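PDB 2EH3: transcriptional regulator from Aquifex aeolicus, which probably binds DNA through a helix-turn-helix domain and regulates transcription as a member of the TetR/AcrR family. Local coordinates for residues K12-Y20 with K89-D97; D114-F122 with E132-G140. All coordinates share one frame; numbering follows the deposited sequence.

Interaction 1: residues K12-Y20 with K89-D97; sequences KELFFEKGY and KVVYIFLFD
F16, K89 and Y92 lead a helix-to-helix contact between two domains: helix 3-18 of the TetR-type DNA-binding region lies on helix 88-99 of the C-terminal domain, the short segment axes 9.0 Å apart and crossing at 55°. On one face of the F16 ring K89 lays its CG, 3.8 Å from the ring centroid in a CH-pi contact, while the ring's edge points at the face of Y92 in a T-shaped pair with planes at 74°. A chi1 of 173° sets F16 CG beside its own carbonyl carbon and turns the CD1-CE1 edge to Y92. The bend of K89 at chi4 keeps NZ at the CD2-CE2 rim of F16, 3.1 Å from F16 CE2, where a water accepts from it and donates to E13 OE1 and E17 OE2; the direct pair of E13 OE1 and K89 NZ is a long salt bridge at 4.0 Å. Deeper in, I93 CD1 reaches F15 CB at 3.7 Å. At the far end G19 takes a positive phi, and D97 OD1 accepts the backbone N-H of Y20, N to OD1 2.9 Å, nearly straight but from above the carboxylate plane. A second water links D97 OD2 with F15 O. The Y92 hydroxyl bonds R105 of the second subunit, tying the contact to the dimer. Such an interface between first helix and C-terminal domain is characteristic of the TetR fold and can couple the two domains.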
# COMPACT_ATOMS: atom_id res chain seq x y z
N LYS A 12 -8.72 11.72 -15.83
CA LYS A 12 -7.63 11.55 -14.85
C LYS A 12 -7.71 12.66 -13.83
O LYS A 12 -7.54 12.43 -12.63
CB LYS A 12 -6.25 11.57 -15.55
CG LYS A 12 -5.89 10.27 -16.21
CD LYS A 12 -4.45 10.26 -16.74
CE LYS A 12 -4.32 11.10 -17.97
NZ LYS A 12 -3.12 10.67 -18.78
N GLU A 13 -7.99 13.88 -14.30
CA GLU A 13 -8.11 15.00 -13.38
C GLU A 13 -9.26 14.84 -12.39
O GLU A 13 -9.05 14.99 -11.18
CB GLU A 13 -8.30 16.32 -14.16
CG GLU A 13 -6.99 16.86 -14.74
CD GLU A 13 -5.92 17.01 -13.66
OE1 GLU A 13 -6.25 17.48 -12.54
OE2 GLU A 13 -4.75 16.66 -13.95
N LEU A 14 -10.45 14.52 -12.90
CA LEU A 14 -11.60 14.36 -12.01
C LEU A 14 -11.45 13.17 -11.07
O LEU A 14 -11.78 13.27 -9.90
CB LEU A 14 -12.91 14.24 -12.80
CG LEU A 14 -13.25 15.53 -13.55
CD1 LEU A 14 -14.57 15.32 -14.24
CD2 LEU A 14 -13.29 16.73 -12.58
N PHE A 15 -10.97 12.02 -11.57
CA PHE A 15 -10.80 10.86 -10.69
C PHE A 15 -9.77 11.18 -9.59
O PHE A 15 -9.92 10.73 -8.45
CB PHE A 15 -10.32 9.63 -11.46
CG PHE A 15 -11.33 9.08 -12.45
CD1 PHE A 15 -12.69 9.38 -12.35
CD2 PHE A 15 -10.90 8.24 -13.48
CE1 PHE A 15 -13.61 8.81 -13.26
CE2 PHE A 15 -11.82 7.67 -14.39
CZ PHE A 15 -13.18 7.96 -14.27
N PHE A 16 -8.70 11.89 -9.94
CA PHE A 16 -7.68 12.28 -8.97
C PHE A 16 -8.30 13.18 -7.90
O PHE A 16 -8.11 12.97 -6.69
CB PHE A 16 -6.54 13.03 -9.67
CG PHE A 16 -5.51 13.61 -8.74
CD1 PHE A 16 -4.67 12.79 -8.01
CD2 PHE A 16 -5.40 14.99 -8.58
CE1 PHE A 16 -3.72 13.32 -7.14
CE2 PHE A 16 -4.47 15.53 -7.72
CZ PHE A 16 -3.62 14.70 -6.99
N GLU A 17 -9.07 14.15 -8.35
CA GLU A 17 -9.72 15.09 -7.43
C GLU A 17 -10.80 14.49 -6.54
O GLU A 17 -10.84 14.81 -5.34
CB GLU A 17 -10.33 16.26 -8.21
CG GLU A 17 -9.30 17.24 -8.78
CD GLU A 17 -8.42 17.88 -7.71
OE1 GLU A 17 -8.96 18.38 -6.71
OE2 GLU A 17 -7.18 17.89 -7.89
N LYS A 18 -11.64 13.63 -7.08
CA LYS A 18 -12.72 13.12 -6.25
C LYS A 18 -13.11 11.66 -6.38
O LYS A 18 -14.18 11.25 -5.92
CB LYS A 18 -13.93 14.02 -6.44
CG LYS A 18 -14.52 13.94 -7.82
CD LYS A 18 -15.05 15.29 -8.20
CE LYS A 18 -15.96 15.22 -9.41
NZ LYS A 18 -17.21 14.52 -9.09
N GLY A 19 -12.23 10.87 -7.00
CA GLY A 19 -12.47 9.44 -7.11
C GLY A 19 -13.29 8.95 -8.28
O GLY A 19 -14.06 9.70 -8.87
N TYR A 20 -13.11 7.68 -8.62
CA TYR A 20 -13.84 7.03 -9.71
C TYR A 20 -15.34 6.92 -9.40
O TYR A 20 -16.16 7.34 -10.21
CB TYR A 20 -13.26 5.63 -9.94
CG TYR A 20 -14.02 4.83 -10.95
CD1 TYR A 20 -13.76 4.97 -12.34
CD2 TYR A 20 -14.97 3.89 -10.55
CE1 TYR A 20 -14.41 4.18 -13.28
CE2 TYR A 20 -15.63 3.11 -11.49
CZ TYR A 20 -15.34 3.25 -12.84
OH TYR A 20 -15.97 2.43 -13.74
N LYS A 89 -0.70 11.42 -10.63
CA LYS A 89 -2.16 11.43 -10.53
C LYS A 89 -2.70 10.04 -10.82
O LYS A 89 -3.65 9.58 -10.18
CB LYS A 89 -2.75 12.48 -11.49
CG LYS A 89 -2.48 13.91 -11.00
CD LYS A 89 -3.13 14.95 -11.91
CE LYS A 89 -2.68 16.36 -11.53
NZ LYS A 89 -3.15 16.77 -10.18
N VAL A 90 -2.08 9.34 -11.76
CA VAL A 90 -2.52 7.99 -12.08
C VAL A 90 -2.12 7.04 -10.95
O VAL A 90 -2.85 6.10 -10.66
CB VAL A 90 -1.96 7.53 -13.44
CG1 VAL A 90 -2.38 6.09 -13.74
CG2 VAL A 90 -2.45 8.47 -14.54
N VAL A 91 -0.96 7.29 -10.33
CA VAL A 91 -0.53 6.45 -9.22
C VAL A 91 -1.56 6.57 -8.10
O VAL A 91 -1.92 5.58 -7.48
CB VAL A 91 0.87 6.88 -8.70
CG1 VAL A 91 1.18 6.13 -7.40
CG2 VAL A 91 1.92 6.58 -9.76
N TYR A 92 -2.06 7.79 -7.87
CA TYR A 92 -3.06 8.02 -6.83
C TYR A 92 -4.35 7.25 -7.18
O TYR A 92 -4.94 6.56 -6.33
CB TYR A 92 -3.28 9.54 -6.74
CG TYR A 92 -4.10 9.98 -5.58
CD1 TYR A 92 -5.49 9.89 -5.62
CD2 TYR A 92 -3.50 10.49 -4.43
CE1 TYR A 92 -6.26 10.30 -4.55
CE2 TYR A 92 -4.26 10.90 -3.35
CZ TYR A 92 -5.63 10.80 -3.42
OH TYR A 92 -6.39 11.19 -2.34
N ILE A 93 -4.79 7.33 -8.44
CA ILE A 93 -5.99 6.61 -8.88
C ILE A 93 -5.79 5.09 -8.73
O ILE A 93 -6.68 4.35 -8.26
CB ILE A 93 -6.29 7.00 -10.37
CG1 ILE A 93 -6.72 8.47 -10.42
CG2 ILE A 93 -7.39 6.09 -10.96
CD1 ILE A 93 -6.66 9.10 -11.86
N PHE A 94 -4.61 4.62 -9.12
CA PHE A 94 -4.26 3.21 -9.02
C PHE A 94 -4.47 2.69 -7.59
O PHE A 94 -5.05 1.62 -7.37
CB PHE A 94 -2.79 3.10 -9.44
CG PHE A 94 -2.29 1.70 -9.65
CD1 PHE A 94 -2.85 0.87 -10.61
CD2 PHE A 94 -1.20 1.24 -8.91
CE1 PHE A 94 -2.33 -0.40 -10.84
CE2 PHE A 94 -0.67 -0.03 -9.14
CZ PHE A 94 -1.24 -0.85 -10.11
N LEU A 95 -3.99 3.43 -6.60
CA LEU A 95 -4.20 3.00 -5.22
C LEU A 95 -5.64 3.17 -4.71
O LEU A 95 -6.30 2.19 -4.29
CB LEU A 95 -3.24 3.78 -4.31
CG LEU A 95 -3.41 3.64 -2.80
CD1 LEU A 95 -3.32 2.19 -2.37
CD2 LEU A 95 -2.33 4.47 -2.10
N PHE A 96 -6.16 4.39 -4.80
CA PHE A 96 -7.46 4.65 -4.19
C PHE A 96 -8.68 4.21 -4.93
O PHE A 96 -9.72 3.98 -4.31
CB PHE A 96 -7.52 6.12 -3.82
CG PHE A 96 -6.52 6.49 -2.77
CD1 PHE A 96 -6.59 5.93 -1.49
CD2 PHE A 96 -5.47 7.37 -3.06
CE1 PHE A 96 -5.64 6.24 -0.51
CE2 PHE A 96 -4.52 7.68 -2.08
CZ PHE A 96 -4.60 7.12 -0.81
N ASP A 97 -8.57 4.09 -6.25
CA ASP A 97 -9.67 3.61 -7.06
C ASP A 97 -9.57 2.14 -7.49
O ASP A 97 -10.60 1.52 -7.83
CB ASP A 97 -9.84 4.49 -8.29
CG ASP A 97 -10.23 5.90 -7.92
OD1 ASP A 97 -11.22 6.08 -7.19
OD2 ASP A 97 -9.51 6.81 -8.37
O HOH W 1 -5.52 18.23 -10.00
O HOH W 2 -8.61 8.88 -6.92

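Interaction 2: residues D114-F122 with E132-G140; sequences DAKRRFEKF and EILSEIILG
Within the all-helical C-terminal domain of the TetR type, E120 and K116 of helix 105-126 meet S135 and E136 of helix 131-152, two helices consecutive in the chain whose segments run at 129° to each other. E120 reaches over with its chain extended beyond CG, bringing OE1 to 3.0 Å from S135 OG. That hydroxyl also lies 2.8 Å from E132 O. K116, bent at chi3 and chi4, carries NZ across to lie between two carboxylates: it makes two salt bridges whose hydrogen bonds are weak, to E120 OE1 at 3.2 Å and to E136 OE2 at 3.3 Å. Its positive charge probably eases the closeness of these acids, and E136 OE2 is gripped further by Y149 and K163 of the second subunit. Were E120 an alanine, K116 NZ would be likely to depend on E136 alone among the acids described, less firmly held, and a gap would probably open beside S135. Alongside the polar group, the aliphatic part of K116 packs tightly on L139, CG to CD1 at 3.5 Å. F119 sends its ring inward, where I138 CB meets the ring edge at CE2, 3.7 Å away. L77 of helix 73-86, the helix carrying the magnesium-binding glutamates, touches both F119 and I138. An apolar inner side beside a salt-bridge network is how helix 105-126 backs helix 131-152, which carries the subunit contacts here, as expected of a helix in the dimer-forming bundle of the TetR C-terminal domain.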
# COMPACT_ATOMS: atom_id res chain seq x y z
N ASP A 114 3.04 -7.77 -13.10
CA ASP A 114 3.72 -7.65 -14.39
C ASP A 114 4.98 -6.83 -14.25
O ASP A 114 6.02 -7.19 -14.81
CB ASP A 114 2.84 -6.99 -15.45
CG ASP A 114 3.53 -6.97 -16.82
OD1 ASP A 114 3.72 -8.05 -17.40
OD2 ASP A 114 3.90 -5.88 -17.29
N ALA A 115 4.90 -5.72 -13.52
CA ALA A 115 6.08 -4.89 -13.33
C ALA A 115 7.14 -5.71 -12.59
O ALA A 115 8.34 -5.63 -12.90
CB ALA A 115 5.72 -3.64 -12.51
N LYS A 116 6.70 -6.49 -11.60
CA LYS A 116 7.63 -7.31 -10.82
C LYS A 116 8.31 -8.35 -11.72
O LYS A 116 9.53 -8.55 -11.61
CB LYS A 116 6.90 -8.02 -9.68
CG LYS A 116 7.85 -8.57 -8.63
CD LYS A 116 7.10 -8.94 -7.36
CE LYS A 116 6.77 -10.41 -7.30
NZ LYS A 116 7.99 -11.22 -7.01
N ARG A 117 7.53 -9.00 -12.59
CA ARG A 117 8.10 -10.00 -13.49
C ARG A 117 9.15 -9.37 -14.40
O ARG A 117 10.22 -9.94 -14.60
CB ARG A 117 7.02 -10.65 -14.37
CG ARG A 117 6.13 -11.67 -13.65
CD ARG A 117 5.32 -12.51 -14.66
NE ARG A 117 4.45 -11.70 -15.52
CZ ARG A 117 3.23 -11.27 -15.17
NH1 ARG A 117 2.75 -11.58 -13.98
NH2 ARG A 117 2.51 -10.55 -16.01
N ARG A 118 8.85 -8.18 -14.93
CA ARG A 118 9.81 -7.52 -15.80
C ARG A 118 11.07 -7.09 -15.07
O ARG A 118 12.19 -7.19 -15.60
CB ARG A 118 9.17 -6.31 -16.48
CG ARG A 118 8.09 -6.72 -17.42
CD ARG A 118 7.41 -5.51 -18.01
NE ARG A 118 6.31 -5.90 -18.89
CZ ARG A 118 6.47 -6.18 -20.18
NH1 ARG A 118 7.68 -6.11 -20.73
NH2 ARG A 118 5.43 -6.53 -20.92
N PHE A 119 10.90 -6.57 -13.86
CA PHE A 119 12.03 -6.16 -13.08
C PHE A 119 12.89 -7.39 -12.75
O PHE A 119 14.13 -7.34 -12.80
CB PHE A 119 11.53 -5.46 -11.82
CG PHE A 119 12.61 -4.87 -10.99
CD1 PHE A 119 13.72 -4.26 -11.57
CD2 PHE A 119 12.50 -4.89 -9.60
CE1 PHE A 119 14.72 -3.68 -10.78
CE2 PHE A 119 13.47 -4.32 -8.80
CZ PHE A 119 14.58 -3.72 -9.39
N GLU A 120 12.23 -8.48 -12.40
CA GLU A 120 12.97 -9.70 -12.08
C GLU A 120 13.80 -10.15 -13.25
O GLU A 120 14.99 -10.50 -13.07
CB GLU A 120 12.04 -10.85 -11.70
CG GLU A 120 11.66 -10.79 -10.29
CD GLU A 120 11.12 -12.08 -9.75
OE1 GLU A 120 10.71 -12.01 -8.58
OE2 GLU A 120 11.09 -13.13 -10.46
N LYS A 121 13.19 -10.16 -14.44
CA LYS A 121 13.89 -10.59 -15.66
C LYS A 121 15.13 -9.74 -15.87
O LYS A 121 16.19 -10.24 -16.22
CB LYS A 121 12.97 -10.48 -16.88
CG LYS A 121 11.84 -11.52 -16.87
CD LYS A 121 11.04 -11.55 -18.17
CE LYS A 121 9.67 -12.23 -17.98
NZ LYS A 121 9.74 -13.54 -17.26
N PHE A 122 14.98 -8.44 -15.70
CA PHE A 122 16.12 -7.52 -15.83
C PHE A 122 17.22 -7.86 -14.81
O PHE A 122 18.43 -7.90 -15.13
CB PHE A 122 15.60 -6.08 -15.65
CG PHE A 122 16.68 -5.07 -15.40
CD1 PHE A 122 17.36 -4.47 -16.47
CD2 PHE A 122 17.02 -4.70 -14.10
CE1 PHE A 122 18.35 -3.53 -16.23
CE2 PHE A 122 18.02 -3.76 -13.84
CZ PHE A 122 18.69 -3.17 -14.92
N GLU A 132 15.06 -12.55 -7.46
CA GLU A 132 13.77 -12.71 -6.85
C GLU A 132 13.66 -11.92 -5.54
O GLU A 132 12.67 -11.20 -5.33
CB GLU A 132 13.53 -14.20 -6.60
CG GLU A 132 13.34 -14.96 -7.95
CD GLU A 132 14.63 -15.52 -8.59
OE1 GLU A 132 15.76 -15.13 -8.28
OE2 GLU A 132 14.47 -16.38 -9.49
N ILE A 133 14.69 -12.00 -4.70
CA ILE A 133 14.73 -11.30 -3.42
C ILE A 133 14.80 -9.79 -3.63
O ILE A 133 14.07 -9.01 -3.01
CB ILE A 133 16.00 -11.73 -2.59
CG1 ILE A 133 16.00 -13.25 -2.39
CG2 ILE A 133 16.04 -10.99 -1.26
CD1 ILE A 133 17.29 -13.81 -1.83
N LEU A 134 15.70 -9.38 -4.52
CA LEU A 134 15.89 -7.96 -4.79
C LEU A 134 14.64 -7.32 -5.34
O LEU A 134 14.34 -6.16 -5.04
CB LEU A 134 17.02 -7.78 -5.80
CG LEU A 134 18.45 -7.98 -5.28
CD1 LEU A 134 19.43 -8.13 -6.48
CD2 LEU A 134 18.81 -6.80 -4.39
N SER A 135 13.89 -8.06 -6.16
CA SER A 135 12.69 -7.46 -6.73
C SER A 135 11.68 -7.11 -5.63
O SER A 135 11.05 -6.06 -5.71
CB SER A 135 12.03 -8.38 -7.77
OG SER A 135 11.43 -9.52 -7.17
N GLU A 136 11.54 -7.98 -4.62
CA GLU A 136 10.63 -7.78 -3.51
C GLU A 136 11.08 -6.58 -2.68
O GLU A 136 10.28 -5.68 -2.33
CB GLU A 136 10.62 -9.00 -2.59
CG GLU A 136 10.21 -10.31 -3.26
CD GLU A 136 8.71 -10.53 -3.32
OE1 GLU A 136 7.94 -9.60 -2.97
OE2 GLU A 136 8.32 -11.64 -3.74
N ILE A 137 12.37 -6.57 -2.35
CA ILE A 137 12.93 -5.48 -1.55
C ILE A 137 12.77 -4.13 -2.25
O ILE A 137 12.28 -3.15 -1.67
CB ILE A 137 14.43 -5.68 -1.31
CG1 ILE A 137 14.68 -6.92 -0.43
CG2 ILE A 137 14.99 -4.42 -0.65
CD1 ILE A 137 16.14 -7.36 -0.39
N ILE A 138 13.22 -4.07 -3.49
CA ILE A 138 13.21 -2.81 -4.21
C ILE A 138 11.82 -2.32 -4.55
O ILE A 138 11.54 -1.13 -4.40
CB ILE A 138 14.11 -2.93 -5.44
CG1 ILE A 138 15.55 -3.14 -4.96
CG2 ILE A 138 14.03 -1.65 -6.29
CD1 ILE A 138 16.54 -3.48 -6.06
N LEU A 139 10.93 -3.20 -4.98
CA LEU A 139 9.57 -2.74 -5.25
C LEU A 139 8.92 -2.28 -3.95
O LEU A 139 8.19 -1.29 -3.94
CB LEU A 139 8.71 -3.84 -5.88
CG LEU A 139 8.98 -4.13 -7.35
CD1 LEU A 139 7.97 -5.17 -7.85
CD2 LEU A 139 8.86 -2.87 -8.17
N GLY A 140 9.20 -2.98 -2.85
CA GLY A 140 8.65 -2.59 -1.57
C GLY A 140 9.14 -1.21 -1.16
O GLY A 140 8.37 -0.35 -0.74
O HOH W 3 10.19 -12.87 -5.82

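Overall arrangement
The two contacts illustrate how one all-helical chain uses helix crossings for different ends. Interaction 1 is partly buried and joins the DNA-binding region to the C-terminal domain, whereas interaction 2 is a buried pairing within the latter. They share no helix, although helix 88-99 and helix 105-126 are successive, and they lie on opposite sides of the chain's centre, their own centres 25 Å apart. Chemistry follows place: between the domains, aromatic stacking is combined with water bridges and a carboxylate grip on a backbone N-H; inside the bundle, aliphatic and aromatic packing adjoins a direct salt-bridge network. Both reach the second subunit.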